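Local atomic coordinates of salicylaldehyde dehydrogenase NahF (Pseudomonas putida, PDB entry 4JZ6), a protein that probably oxidises salicylaldehyde to salicylate with NAD(+) as the electron acceptor, a step of naphthalene degradation. Residues 416-421 with 441-446. Sequence-based numbering, arbitrary orientation.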
loop_
_atom_site.group_PDB
_atom_site.type_symbol
_atom_site.label_atom_id
_atom_site.label_comp_id
_atom_site.label_asym_id
_atom_site.label_seq_id
_atom_site.Cartn_x
_atom_site.Cartn_y
_atom_site.Cartn_z
ATOM N N ILE A 416 -14.912 -0.937 23.384
ATOM C CA ILE A 416 -15.024 0.503 23.176
ATOM C C ILE A 416 -13.834 1.068 22.404
ATOM O O ILE A 416 -13.999 1.906 21.521
ATOM C CB ILE A 416 -15.189 1.247 24.513
ATOM C CG1 ILE A 416 -16.482 0.804 25.196
ATOM C CG2 ILE A 416 -15.184 2.757 24.304
ATOM C CD1 ILE A 416 -16.648 1.345 26.584
ATOM N N ALA A 417 -12.635 0.600 22.721
ATOM C CA ALA A 417 -11.462 1.045 21.984
ATOM C C ALA A 417 -11.565 0.583 20.535
ATOM O O ALA A 417 -11.319 1.350 19.608
ATOM C CB ALA A 417 -10.189 0.527 22.627
ATOM N N ASN A 418 -11.951 -0.673 20.348
ATOM C CA ASN A 418 -12.015 -1.254 19.015
ATOM C C ASN A 418 -13.213 -0.806 18.175
ATOM O O ASN A 418 -13.262 -1.069 16.970
ATOM C CB ASN A 418 -11.964 -2.780 19.094
ATOM C CG ASN A 418 -10.545 -3.312 19.137
ATOM O OD1 ASN A 418 -9.597 -2.602 18.812
ATOM N ND2 ASN A 418 -10.395 -4.570 19.527
ATOM N N ASP A 419 -14.175 -0.129 18.795
ATOM C CA ASP A 419 -15.351 0.302 18.043
ATOM C C ASP A 419 -15.160 1.664 17.356
ATOM O O ASP A 419 -16.037 2.139 16.635
ATOM C CB ASP A 419 -16.622 0.238 18.902
ATOM C CG ASP A 419 -17.036 1.591 19.472
ATOM O OD1 ASP A 419 -18.263 1.829 19.569
ATOM O OD2 ASP A 419 -16.157 2.407 19.837
ATOM N N SER A 420 -14.012 2.290 17.588
ATOM C CA SER A 420 -13.668 3.510 16.872
ATOM C C SER A 420 -13.457 3.212 15.397
ATOM O O SER A 420 -13.029 2.121 15.022
ATOM C CB SER A 420 -12.397 4.138 17.444
ATOM O OG SER A 420 -12.018 5.285 16.702
ATOM N N VAL A 421 -13.749 4.198 14.563
ATOM C CA VAL A 421 -13.527 4.076 13.132
ATOM C C VAL A 421 -12.059 4.360 12.811
ATOM O O VAL A 421 -11.596 4.119 11.696
ATOM C CB VAL A 421 -14.460 5.035 12.347
ATOM C CG1 VAL A 421 -13.847 6.429 12.232
ATOM C CG2 VAL A 421 -14.786 4.457 10.991
ATOM N N MET A 441 -2.692 -5.701 23.239
ATOM C CA MET A 441 -2.472 -6.519 22.061
ATOM C C MET A 441 -3.746 -6.755 21.254
ATOM O O MET A 441 -3.688 -7.010 20.049
ATOM C CB MET A 441 -1.802 -7.829 22.461
ATOM C CG MET A 441 -0.305 -7.672 22.632
ATOM S SD MET A 441 0.489 -9.203 23.103
ATOM C CE MET A 441 0.271 -9.178 24.873
ATOM N N SER A 442 -4.892 -6.638 21.916
ATOM C CA SER A 442 -6.178 -6.899 21.280
ATOM C C SER A 442 -6.771 -5.684 20.561
ATOM O O SER A 442 -7.604 -5.844 19.669
ATOM C CB SER A 442 -7.177 -7.438 22.306
ATOM O OG SER A 442 -6.750 -8.689 22.814
ATOM N N ILE A 443 -6.350 -4.481 20.948
ATOM C CA ILE A 443 -6.883 -3.257 20.339
ATOM C C ILE A 443 -6.270 -2.951 18.969
ATOM O O ILE A 443 -5.102 -3.256 18.711
ATOM C CB ILE A 443 -6.756 -2.023 21.271
ATOM C CG1 ILE A 443 -5.296 -1.752 21.628
ATOM C CG2 ILE A 443 -7.592 -2.215 22.533
ATOM C CD1 ILE A 443 -5.122 -0.639 22.631
ATOM N N GLU A 444 -7.076 -2.343 18.101
ATOM C CA GLU A 444 -6.721 -2.148 16.695
ATOM C C GLU A 444 -6.055 -0.792 16.432
ATOM O O GLU A 444 -6.651 0.110 15.836
ATOM C CB GLU A 444 -7.969 -2.333 15.823
ATOM C CG GLU A 444 -8.498 -3.767 15.822
ATOM C CD GLU A 444 -9.990 -3.862 15.541
ATOM O OE1 GLU A 444 -10.706 -2.850 15.694
ATOM O OE2 GLU A 444 -10.455 -4.961 15.175
ATOM N N TYR A 445 -4.813 -0.657 16.886
ATOM C CA TYR A 445 -4.117 0.627 16.841
ATOM C C TYR A 445 -2.685 0.489 16.333
ATOM O O TYR A 445 -1.998 -0.491 16.629
ATOM C CB TYR A 445 -4.165 1.308 18.221
ATOM C CG TYR A 445 -5.558 1.800 18.548
ATOM C CD1 TYR A 445 -5.911 3.131 18.349
ATOM C CD2 TYR A 445 -6.536 0.924 19.011
ATOM C CE1 TYR A 445 -7.192 3.574 18.616
ATOM C CE2 TYR A 445 -7.817 1.358 19.282
ATOM C CZ TYR A 445 -8.139 2.683 19.085
ATOM O OH TYR A 445 -9.416 3.119 19.357
ATOM N N GLY A 446 -2.251 1.465 15.544
ATOM C CA GLY A 446 -0.898 1.470 15.028
ATOM C C GLY A 446 0.122 1.647 16.135
ATOM O O GLY A 446 1.241 1.144 16.037
HETATM O O HOH W 1 -9.176 5.670 17.218
#
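Asn418, in the last turn of helix 410-418, presses its carboxamide against the chain leaving helix 433-442 and spans Ile443 with two hydrogen bonds. Asn418 OD1 accepts from Glu444 N at 2.6 Å, in the carbonyl plane but bent to 140° at the hydrogen. Asn418 ND2 gives a nearly straight bond, 3.1 Å long, to Ser442 O, which lies in the amide plane although the donor stands above the plane of that carbonyl. Together the two bonds fix the flip of the amide. The tight, buried part lies beside it: Ala417 CB packs 3.8 Å from Ile443 CG2, and Tyr445 OH donates to Ala417 O at 2.6 Å, this carbonyl oxygen lying at the edge of the Tyr445 ring, near its plane. Ile443 also rests on Ser426 and Val428 of strand 425-429. Looser is the partly exposed side, where Glu444 crosses Asn418 at about a right angle. Glu444 OE1 lies 3.3 Å from Asn418 OD1, two acceptors whose repulsion is probably eased by the salt bridge from OE1 to Lys467. A leucine in place of Asn418 would probably leave Glu444 N and Ser442 O without these partners and the chain between them less firmly held. Amide and phenol thus both spend their polar groups on main-chain partners, so directional bonds join two helix ends of the seven-stranded alpha/beta part of the aldehyde dehydrogenase fold, beside the subunit interface, where Lys487 of the second subunit donates to Ile443 O.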